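Local coordinates for protein guanine nucleotide exchange factor p115rhogef (Homo sapiens, PDB 1IAP) that probably activates Rho GTPases by promoting nucleotide exchange, and carries the N-terminal RGS-like domain modelled here, a fold that recognises G protein alpha subunits, at residues A20-E30 / Q112-R120; V71-L81 / F97-Q105. All coordinates share one frame; numbering follows the deposited sequence.

Contact 1: residues A20-E30 / Q112-R120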
loop_
_atom_site.group_PDB
_atom_site.type_symbol
_atom_site.label_atom_id
_atom_site.label_comp_id
_atom_site.label_asym_id
_atom_site.label_seq_id
_atom_site.Cartn_x
_atom_site.Cartn_y
_atom_site.Cartn_z
ATOM N N ALA A 20 10.664 -1.127 0.819
ATOM C CA ALA A 20 11.327 -2.177 1.592
ATOM C C ALA A 20 10.271 -2.949 2.380
ATOM O O ALA A 20 10.268 -4.181 2.396
ATOM C CB ALA A 20 12.376 -1.567 2.546
ATOM N N LEU A 21 9.349 -2.213 2.992
ATOM C CA LEU A 21 8.270 -2.813 3.770
ATOM C C LEU A 21 7.395 -3.673 2.863
ATOM O O LEU A 21 7.039 -4.794 3.221
ATOM C CB LEU A 21 7.422 -1.722 4.433
ATOM C CG LEU A 21 6.128 -2.155 5.126
ATOM C CD1 LEU A 21 6.441 -3.062 6.313
ATOM C CD2 LEU A 21 5.354 -0.921 5.583
ATOM N N LEU A 22 7.062 -3.141 1.686
ATOM C CA LEU A 22 6.233 -3.848 0.724
ATOM C C LEU A 22 6.873 -5.159 0.298
ATOM O O LEU A 22 6.197 -6.183 0.241
ATOM C CB LEU A 22 5.971 -2.975 -0.513
ATOM C CG LEU A 22 4.620 -2.285 -0.751
ATOM C CD1 LEU A 22 3.585 -2.631 0.302
ATOM C CD2 LEU A 22 4.815 -0.793 -0.842
ATOM N N GLN A 23 8.167 -5.130 -0.018
ATOM C CA GLN A 23 8.852 -6.351 -0.430
ATOM C C GLN A 23 8.813 -7.388 0.681
ATOM O O GLN A 23 8.604 -8.571 0.423
ATOM C CB GLN A 23 10.300 -6.082 -0.842
ATOM C CG GLN A 23 11.037 -7.366 -1.230
ATOM C CD GLN A 23 12.388 -7.120 -1.851
ATOM O OE1 GLN A 23 13.339 -7.873 -1.624
ATOM N NE2 GLN A 23 12.478 -6.078 -2.663
ATOM N N HIS A 24 9.000 -6.933 1.916
ATOM C CA HIS A 24 8.968 -7.817 3.075
ATOM C C HIS A 24 7.588 -8.475 3.169
ATOM O O HIS A 24 7.472 -9.696 3.121
ATOM C CB HIS A 24 9.259 -7.014 4.350
ATOM C CG HIS A 24 9.254 -7.836 5.604
ATOM N ND1 HIS A 24 10.238 -8.754 5.898
ATOM C CD2 HIS A 24 8.392 -7.861 6.648
ATOM C CE1 HIS A 24 9.984 -9.309 7.070
ATOM N NE2 HIS A 24 8.871 -8.783 7.547
ATOM N N VAL A 25 6.548 -7.648 3.264
ATOM C CA VAL A 25 5.167 -8.118 3.363
ATOM C C VAL A 25 4.749 -9.021 2.194
ATOM O O VAL A 25 4.196 -10.103 2.408
ATOM C CB VAL A 25 4.186 -6.921 3.507
ATOM C CG1 VAL A 25 2.742 -7.392 3.426
ATOM C CG2 VAL A 25 4.435 -6.209 4.825
ATOM N N ALA A 26 5.050 -8.602 0.966
ATOM C CA ALA A 26 4.699 -9.386 -0.217
ATOM C C ALA A 26 5.299 -10.797 -0.198
ATOM O O ALA A 26 4.739 -11.722 -0.785
ATOM C CB ALA A 26 5.130 -8.656 -1.483
ATOM N N LEU A 27 6.434 -10.959 0.474
ATOM C CA LEU A 27 7.089 -12.258 0.559
ATOM C C LEU A 27 6.845 -13.015 1.863
ATOM O O LEU A 27 7.062 -14.221 1.920
ATOM C CB LEU A 27 8.598 -12.112 0.341
ATOM C CG LEU A 27 9.177 -12.237 -1.072
ATOM C CD1 LEU A 27 8.567 -11.226 -2.028
ATOM C CD2 LEU A 27 10.683 -12.050 -0.992
ATOM N N GLN A 28 6.373 -12.323 2.897
ATOM C CA GLN A 28 6.151 -12.962 4.195
ATOM C C GLN A 28 4.702 -13.041 4.689
ATOM O O GLN A 28 4.398 -13.839 5.575
ATOM C CB GLN A 28 6.999 -12.263 5.263
ATOM C CG GLN A 28 8.497 -12.226 4.974
ATOM C CD GLN A 28 9.147 -13.585 5.094
ATOM O OE1 GLN A 28 9.292 -14.119 6.193
ATOM N NE2 GLN A 28 9.542 -14.156 3.963
ATOM N N PHE A 29 3.819 -12.209 4.138
ATOM C CA PHE A 29 2.415 -12.180 4.553
ATOM C C PHE A 29 1.501 -11.959 3.355
ATOM O O PHE A 29 1.950 -11.954 2.204
ATOM C CB PHE A 29 2.161 -11.008 5.524
ATOM C CG PHE A 29 3.073 -10.978 6.718
ATOM C CD1 PHE A 29 4.244 -10.224 6.694
ATOM C CD2 PHE A 29 2.740 -11.665 7.882
ATOM C CE1 PHE A 29 5.073 -10.156 7.814
ATOM C CE2 PHE A 29 3.563 -11.603 9.007
ATOM C CZ PHE A 29 4.729 -10.847 8.973
ATOM N N GLU A 30 0.207 -11.803 3.641
ATOM C CA GLU A 30 -0.780 -11.517 2.610
ATOM C C GLU A 30 -0.695 -10.005 2.429
ATOM O O GLU A 30 -0.886 -9.246 3.376
ATOM C CB GLU A 30 -2.187 -11.930 3.052
ATOM C CG GLU A 30 -2.499 -13.405 2.849
ATOM C CD GLU A 30 -2.484 -13.812 1.382
ATOM O OE1 GLU A 30 -1.441 -14.311 0.903
ATOM O OE2 GLU A 30 -3.522 -13.642 0.709
ATOM N N GLN A 112 2.249 -6.614 10.987
ATOM C CA GLN A 112 3.234 -6.692 9.922
ATOM C C GLN A 112 4.319 -5.628 10.099
ATOM O O GLN A 112 5.491 -5.888 9.843
ATOM C CB GLN A 112 2.545 -6.571 8.566
ATOM C CG GLN A 112 1.635 -7.754 8.264
ATOM C CD GLN A 112 0.709 -7.504 7.092
ATOM O OE1 GLN A 112 0.957 -6.633 6.255
ATOM N NE2 GLN A 112 -0.378 -8.264 7.030
ATOM N N LEU A 113 3.933 -4.434 10.543
ATOM C CA LEU A 113 4.907 -3.362 10.781
ATOM C C LEU A 113 5.798 -3.771 11.951
ATOM O O LEU A 113 7.013 -3.570 11.924
ATOM C CB LEU A 113 4.206 -2.048 11.106
ATOM C CG LEU A 113 3.728 -1.209 9.922
ATOM C CD1 LEU A 113 2.861 -0.061 10.413
ATOM C CD2 LEU A 113 4.935 -0.687 9.159
ATOM N N GLU A 114 5.176 -4.365 12.966
ATOM C CA GLU A 114 5.893 -4.842 14.146
ATOM C C GLU A 114 6.934 -5.867 13.713
ATOM O O GLU A 114 8.103 -5.764 14.083
ATOM C CB GLU A 114 4.908 -5.481 15.129
ATOM C CG GLU A 114 5.534 -6.099 16.373
ATOM C CD GLU A 114 4.503 -6.764 17.284
ATOM O OE1 GLU A 114 3.284 -6.654 17.012
ATOM O OE2 GLU A 114 4.914 -7.402 18.279
ATOM N N ASP A 115 6.507 -6.835 12.902
ATOM C CA ASP A 115 7.400 -7.879 12.414
ATOM C C ASP A 115 8.549 -7.286 11.606
ATOM O O ASP A 115 9.690 -7.717 11.740
ATOM C CB ASP A 115 6.645 -8.904 11.565
ATOM C CG ASP A 115 7.526 -10.070 11.146
ATOM O OD1 ASP A 115 7.912 -10.139 9.957
ATOM O OD2 ASP A 115 7.856 -10.907 12.016
ATOM N N PHE A 116 8.245 -6.301 10.768
ATOM C CA PHE A 116 9.276 -5.658 9.969
ATOM C C PHE A 116 10.322 -5.004 10.878
ATOM O O PHE A 116 11.524 -5.178 10.676
ATOM C CB PHE A 116 8.678 -4.597 9.031
ATOM C CG PHE A 116 9.703 -3.951 8.132
ATOM C CD1 PHE A 116 9.958 -4.467 6.864
ATOM C CD2 PHE A 116 10.463 -2.871 8.583
ATOM C CE1 PHE A 116 10.966 -3.919 6.046
ATOM C CE2 PHE A 116 11.470 -2.315 7.780
ATOM C CZ PHE A 116 11.722 -2.845 6.508
ATOM N N ARG A 117 9.865 -4.259 11.880
ATOM C CA ARG A 117 10.786 -3.587 12.801
ATOM C C ARG A 117 11.710 -4.556 13.537
ATOM O O ARG A 117 12.903 -4.286 13.690
ATOM C CB ARG A 117 10.021 -2.727 13.805
ATOM C CG ARG A 117 9.291 -1.562 13.180
ATOM C CD ARG A 117 8.839 -0.563 14.234
ATOM N NE ARG A 117 7.930 -1.151 15.214
ATOM C CZ ARG A 117 6.604 -1.126 15.123
ATOM N NH1 ARG A 117 6.008 -0.540 14.090
ATOM N NH2 ARG A 117 5.868 -1.686 16.072
ATOM N N SER A 118 11.161 -5.687 13.977
ATOM C CA SER A 118 11.953 -6.690 14.687
ATOM C C SER A 118 12.978 -7.342 13.766
ATOM O O SER A 118 14.153 -7.449 14.114
ATOM C CB SER A 118 11.049 -7.763 15.297
ATOM O OG SER A 118 10.263 -7.219 16.338
ATOM N N LYS A 119 12.532 -7.749 12.580
ATOM C CA LYS A 119 13.411 -8.389 11.607
ATOM C C LYS A 119 14.508 -7.426 11.149
ATOM O O LYS A 119 15.648 -7.834 10.931
ATOM C CB LYS A 119 12.609 -8.878 10.398
ATOM C CG LYS A 119 11.553 -9.930 10.713
ATOM C CD LYS A 119 12.163 -11.293 11.014
ATOM C CE LYS A 119 11.083 -12.345 11.251
ATOM N NZ LYS A 119 10.172 -12.495 10.078
ATOM N N ARG A 120 14.166 -6.143 11.055
ATOM C CA ARG A 120 15.120 -5.118 10.619
ATOM C C ARG A 120 16.295 -4.987 11.585
ATOM O O ARG A 120 17.443 -4.794 11.166
ATOM C CB ARG A 120 14.425 -3.763 10.474
ATOM C CG ARG A 120 15.314 -2.695 9.865
ATOM C CD ARG A 120 14.638 -1.334 9.844
ATOM N NE ARG A 120 15.473 -0.375 9.128
ATOM C CZ ARG A 120 15.474 0.936 9.330
ATOM N NH1 ARG A 120 14.673 1.479 10.238
ATOM N NH2 ARG A 120 16.296 1.703 8.628
HETATM O O HOH W 1 -0.795 -6.686 4.195
#
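H24 reaches across from helix 15-28 to helix 106-121 and touches three residues there. Its CB sits in the ring plane of F116, at the edge, 3.6 Å from CD1. With CG anti to the backbone N (chi1 -180°), the imidazole turns its face to the edge of that phenyl ring, a T-shaped pair with planes at 86°. CE1 then passes CG of K119 at 4.0 Å. At the tip NE2 donates to OD1 of D115 over 2.9 Å, the oxygen close to the ring plane but approached on its anti side. The syn lone pair of the same OD1 receives NZ of K119 in a salt bridge, so two donors grip one oxygen and probably stabilise its negative charge. Segments 20-28 and 112-120 of the two helices cross at 107° within the all-helical RGS-like domain, and this polar cluster lies beside an apolar one: L21 lays CD1 against F116 and pushes CD2 to 3.6 Å from CD2 of L113, and L21 also touches L34 of helix 32-43. Where helix 15-28 gives out, F29 swings its ring over Q112, whose CG rests on one face in a CH-pi contact 3.9 Å from the centroid. The edge of the F29 ring, at CZ, comes up to OD1 of D115, with the carboxylate plane nearly perpendicular to the ring. Beyond CG the extended Q112 chain carries OE1 past the methyls of V25 to a water, which donates to it and also to the carbonyl oxygen of E30.

Contact 2: residues V71-L81 / F97-Q105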
loop_
_atom_site.group_PDB
_atom_site.type_symbol
_atom_site.label_atom_id
_atom_site.label_comp_id
_atom_site.label_asym_id
_atom_site.label_seq_id
_atom_site.Cartn_x
_atom_site.Cartn_y
_atom_site.Cartn_z
ATOM N N VAL A 71 -9.508 -8.419 1.095
ATOM C CA VAL A 71 -9.183 -8.238 2.501
ATOM C C VAL A 71 -10.431 -8.605 3.304
ATOM O O VAL A 71 -11.536 -8.618 2.759
ATOM C CB VAL A 71 -8.799 -6.764 2.814
ATOM C CG1 VAL A 71 -7.593 -6.335 1.985
ATOM C CG2 VAL A 71 -9.977 -5.832 2.555
ATOM N N PRO A 72 -10.265 -8.981 4.583
ATOM C CA PRO A 72 -11.434 -9.330 5.399
ATOM C C PRO A 72 -12.316 -8.085 5.568
ATOM O O PRO A 72 -11.916 -7.094 6.185
ATOM C CB PRO A 72 -10.810 -9.801 6.719
ATOM C CG PRO A 72 -9.470 -9.109 6.753
ATOM C CD PRO A 72 -9.013 -9.220 5.322
ATOM N N VAL A 73 -13.499 -8.140 4.967
ATOM C CA VAL A 73 -14.446 -7.029 4.977
ATOM C C VAL A 73 -15.428 -7.075 6.145
ATOM O O VAL A 73 -15.940 -8.137 6.490
ATOM C CB VAL A 73 -15.270 -7.015 3.660
ATOM C CG1 VAL A 73 -16.104 -5.737 3.554
ATOM C CG2 VAL A 73 -14.351 -7.162 2.451
ATOM N N PRO A 74 -15.664 -5.925 6.800
ATOM C CA PRO A 74 -16.605 -5.887 7.923
ATOM C C PRO A 74 -17.979 -6.308 7.396
ATOM O O PRO A 74 -18.473 -5.742 6.419
ATOM C CB PRO A 74 -16.594 -4.412 8.315
ATOM C CG PRO A 74 -15.193 -4.009 8.016
ATOM C CD PRO A 74 -14.962 -4.635 6.668
ATOM N N PRO A 75 -18.595 -7.327 8.013
ATOM C CA PRO A 75 -19.911 -7.819 7.588
ATOM C C PRO A 75 -20.945 -6.741 7.254
ATOM O O PRO A 75 -21.684 -6.879 6.281
ATOM C CB PRO A 75 -20.343 -8.723 8.751
ATOM C CG PRO A 75 -19.445 -8.336 9.883
ATOM C CD PRO A 75 -18.147 -8.029 9.225
ATOM N N ASN A 76 -20.952 -5.651 8.019
ATOM C CA ASN A 76 -21.879 -4.546 7.784
ATOM C C ASN A 76 -21.622 -3.888 6.427
ATOM O O ASN A 76 -22.561 -3.588 5.685
ATOM C CB ASN A 76 -21.760 -3.493 8.892
ATOM C CG ASN A 76 -22.065 -4.053 10.267
ATOM O OD1 ASN A 76 -21.196 -4.094 11.141
ATOM N ND2 ASN A 76 -23.302 -4.493 10.466
ATOM N N VAL A 77 -20.350 -3.661 6.112
ATOM C CA VAL A 77 -19.963 -3.045 4.846
ATOM C C VAL A 77 -20.324 -3.934 3.662
ATOM O O VAL A 77 -20.899 -3.461 2.682
ATOM C CB VAL A 77 -18.455 -2.717 4.826
ATOM C CG1 VAL A 77 -18.000 -2.339 3.420
ATOM C CG2 VAL A 77 -18.171 -1.574 5.782
ATOM N N ALA A 78 -19.991 -5.220 3.764
ATOM C CA ALA A 78 -20.280 -6.189 2.709
ATOM C C ALA A 78 -21.784 -6.286 2.455
ATOM O O ALA A 78 -22.227 -6.383 1.310
ATOM C CB ALA A 78 -19.723 -7.558 3.083
ATOM N N PHE A 79 -22.557 -6.247 3.536
ATOM C CA PHE A 79 -24.018 -6.312 3.476
ATOM C C PHE A 79 -24.567 -5.090 2.735
ATOM O O PHE A 79 -25.400 -5.220 1.834
ATOM C CB PHE A 79 -24.574 -6.386 4.909
ATOM C CG PHE A 79 -26.075 -6.292 5.002
ATOM C CD1 PHE A 79 -26.860 -7.442 5.033
ATOM C CD2 PHE A 79 -26.705 -5.048 5.082
ATOM C CE1 PHE A 79 -28.251 -7.357 5.144
ATOM C CE2 PHE A 79 -28.096 -4.953 5.191
ATOM C CZ PHE A 79 -28.868 -6.109 5.221
ATOM N N GLU A 80 -24.074 -3.910 3.103
ATOM C CA GLU A 80 -24.508 -2.660 2.485
ATOM C C GLU A 80 -24.063 -2.533 1.032
ATOM O O GLU A 80 -24.813 -2.032 0.197
ATOM C CB GLU A 80 -24.006 -1.462 3.291
ATOM C CG GLU A 80 -24.623 -1.347 4.675
ATOM C CD GLU A 80 -24.112 -0.145 5.444
ATOM O OE1 GLU A 80 -24.659 0.963 5.254
ATOM O OE2 GLU A 80 -23.159 -0.308 6.238
ATOM N N LEU A 81 -22.846 -2.984 0.734
ATOM C CA LEU A 81 -22.327 -2.929 -0.628
ATOM C C LEU A 81 -23.182 -3.763 -1.574
ATOM O O LEU A 81 -23.509 -3.324 -2.681
ATOM C CB LEU A 81 -20.875 -3.409 -0.682
ATOM C CG LEU A 81 -19.841 -2.388 -0.203
ATOM C CD1 LEU A 81 -18.464 -3.021 -0.142
ATOM C CD2 LEU A 81 -19.846 -1.185 -1.145
ATOM N N PHE A 97 -17.484 3.663 4.157
ATOM C CA PHE A 97 -17.071 2.325 3.732
ATOM C C PHE A 97 -15.549 2.207 3.756
ATOM O O PHE A 97 -15.005 1.226 4.260
ATOM C CB PHE A 97 -17.581 2.013 2.322
ATOM C CG PHE A 97 -19.051 1.687 2.258
ATOM C CD1 PHE A 97 -19.734 1.238 3.383
ATOM C CD2 PHE A 97 -19.750 1.821 1.063
ATOM C CE1 PHE A 97 -21.090 0.930 3.319
ATOM C CE2 PHE A 97 -21.104 1.515 0.990
ATOM C CZ PHE A 97 -21.775 1.068 2.120
ATOM N N VAL A 98 -14.870 3.216 3.221
ATOM C CA VAL A 98 -13.411 3.229 3.194
ATOM C C VAL A 98 -12.827 3.231 4.608
ATOM O O VAL A 98 -11.967 2.409 4.921
ATOM C CB VAL A 98 -12.869 4.444 2.396
ATOM C CG1 VAL A 98 -11.353 4.533 2.520
ATOM C CG2 VAL A 98 -13.253 4.318 0.942
ATOM N N GLN A 99 -13.307 4.133 5.464
ATOM C CA GLN A 99 -12.812 4.213 6.840
ATOM C C GLN A 99 -13.060 2.933 7.642
ATOM O O GLN A 99 -12.205 2.513 8.422
ATOM C CB GLN A 99 -13.412 5.421 7.571
ATOM C CG GLN A 99 -13.131 6.776 6.917
ATOM C CD GLN A 99 -11.651 7.156 6.872
ATOM O OE1 GLN A 99 -10.765 6.298 6.829
ATOM N NE2 GLN A 99 -11.384 8.458 6.865
ATOM N N GLU A 100 -14.227 2.315 7.452
ATOM C CA GLU A 100 -14.564 1.078 8.156
ATOM C C GLU A 100 -13.699 -0.077 7.666
ATOM O O GLU A 100 -13.308 -0.947 8.446
ATOM C CB GLU A 100 -16.041 0.723 7.975
ATOM C CG GLU A 100 -17.001 1.586 8.777
ATOM C CD GLU A 100 -18.435 1.078 8.712
ATOM O OE1 GLU A 100 -18.715 0.007 9.296
ATOM O OE2 GLU A 100 -19.278 1.745 8.075
ATOM N N VAL A 101 -13.428 -0.096 6.366
ATOM C CA VAL A 101 -12.590 -1.137 5.784
ATOM C C VAL A 101 -11.154 -0.968 6.284
ATOM O O VAL A 101 -10.510 -1.940 6.674
ATOM C CB VAL A 101 -12.603 -1.087 4.242
ATOM C CG1 VAL A 101 -11.449 -1.915 3.677
ATOM C CG2 VAL A 101 -13.936 -1.617 3.707
ATOM N N VAL A 102 -10.671 0.271 6.286
ATOM C CA VAL A 102 -9.314 0.582 6.736
ATOM C C VAL A 102 -9.150 0.261 8.218
ATOM O O VAL A 102 -8.132 -0.289 8.629
ATOM C CB VAL A 102 -8.957 2.066 6.493
ATOM C CG1 VAL A 102 -7.618 2.419 7.151
ATOM C CG2 VAL A 102 -8.881 2.348 5.005
ATOM N N GLN A 103 -10.175 0.565 9.009
ATOM C CA GLN A 103 -10.131 0.307 10.445
ATOM C C GLN A 103 -9.946 -1.186 10.720
ATOM O O GLN A 103 -9.147 -1.569 11.577
ATOM C CB GLN A 103 -11.409 0.829 11.114
ATOM C CG GLN A 103 -11.286 1.074 12.610
ATOM C CD GLN A 103 -11.365 -0.199 13.433
ATOM O OE1 GLN A 103 -10.536 -0.435 14.313
ATOM N NE2 GLN A 103 -12.371 -1.023 13.156
ATOM N N SER A 104 -10.646 -2.020 9.954
ATOM C CA SER A 104 -10.570 -3.472 10.106
ATOM C C SER A 104 -9.254 -4.111 9.646
ATOM O O SER A 104 -9.064 -5.320 9.804
ATOM C CB SER A 104 -11.746 -4.141 9.390
ATOM O OG SER A 104 -11.773 -3.797 8.015
ATOM N N GLN A 105 -8.362 -3.318 9.056
ATOM C CA GLN A 105 -7.072 -3.833 8.589
ATOM C C GLN A 105 -5.940 -3.427 9.535
ATOM O O GLN A 105 -4.836 -3.967 9.454
ATOM C CB GLN A 105 -6.740 -3.304 7.183
ATOM C CG GLN A 105 -7.840 -3.441 6.145
ATOM C CD GLN A 105 -8.270 -4.872 5.911
ATOM O OE1 GLN A 105 -7.444 -5.754 5.668
ATOM N NE2 GLN A 105 -9.577 -5.110 5.969
#
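F97 is the large bump here, a phenyl ring pushed out from helix 91-103 into a hollow on helix 75-81 walled by V77, E80 and L81. Its CG lies anti to the carbonyl carbon (chi1 -76°), which sends the ring across to the other helix. L81 lies over one face, with CD2 3.7 Å from CE2 of the ring. CB of E80 closes on the far end at 3.6 Å from CZ, and the E80 carboxylate stands at the ring's edge, its plane steeply inclined to the phenyl. V77 brings CG1 to within 4.0 Å of CD1. With an alanine in place of F97, a gap is likely to open between V77, E80 and L81, and L81 would lose the ring it packs on. V77 is the answering bump: its two methyls part, CG1 going toward CG2 of V101 and CG2 settling 3.8 Å from CB of E100. The two helices are neighbours in the sequence of this RGS-like domain; their segments 75-81 and 97-103 run roughly antiparallel at 145°, and V101 also packs against C36 and L63, of helices 32-43 and 48-63. Ahead of helix 75-81, P74 occupies the N-cap position and presses the CG corner of its ring against the carbonyl oxygen of E100 and OG of S104. That hydroxyl is already turned back to donate to O of V101, 2.6 Å away. Farther up the incoming loop V71 meets Q105, whose chain bends at chi2 (-59°) and crosses it at about a right angle, OE1 coming to 3.3 Å from CB of V71. The other branch of the Q105 amide, NE2, gives a weak hydrogen bond to O of P72 and another weak one to O of V101.

Overall arrangement
Helices 91-103 and 106-121 follow one another in the chain, and each carries one side of a contact: contact 2 uses the first, contact 1 the second. The two do not touch; their centres lie 23 Å apart and their nearest atoms about 7 Å. Both are partly buried, but contact 1 sits closer to the centre of the chain, about 12 Å against 17 Å. Contact 1 joins elements distant in sequence by a steep crossing and mixes a histidine-carboxylate hydrogen bond, aromatic and apolar packing and a water bridge. Contact 2 ties near neighbours in a roughly antiparallel pair, mainly by apolar packing with one weak amide hydrogen bond across it. Helix 32-43 touches side chains of both.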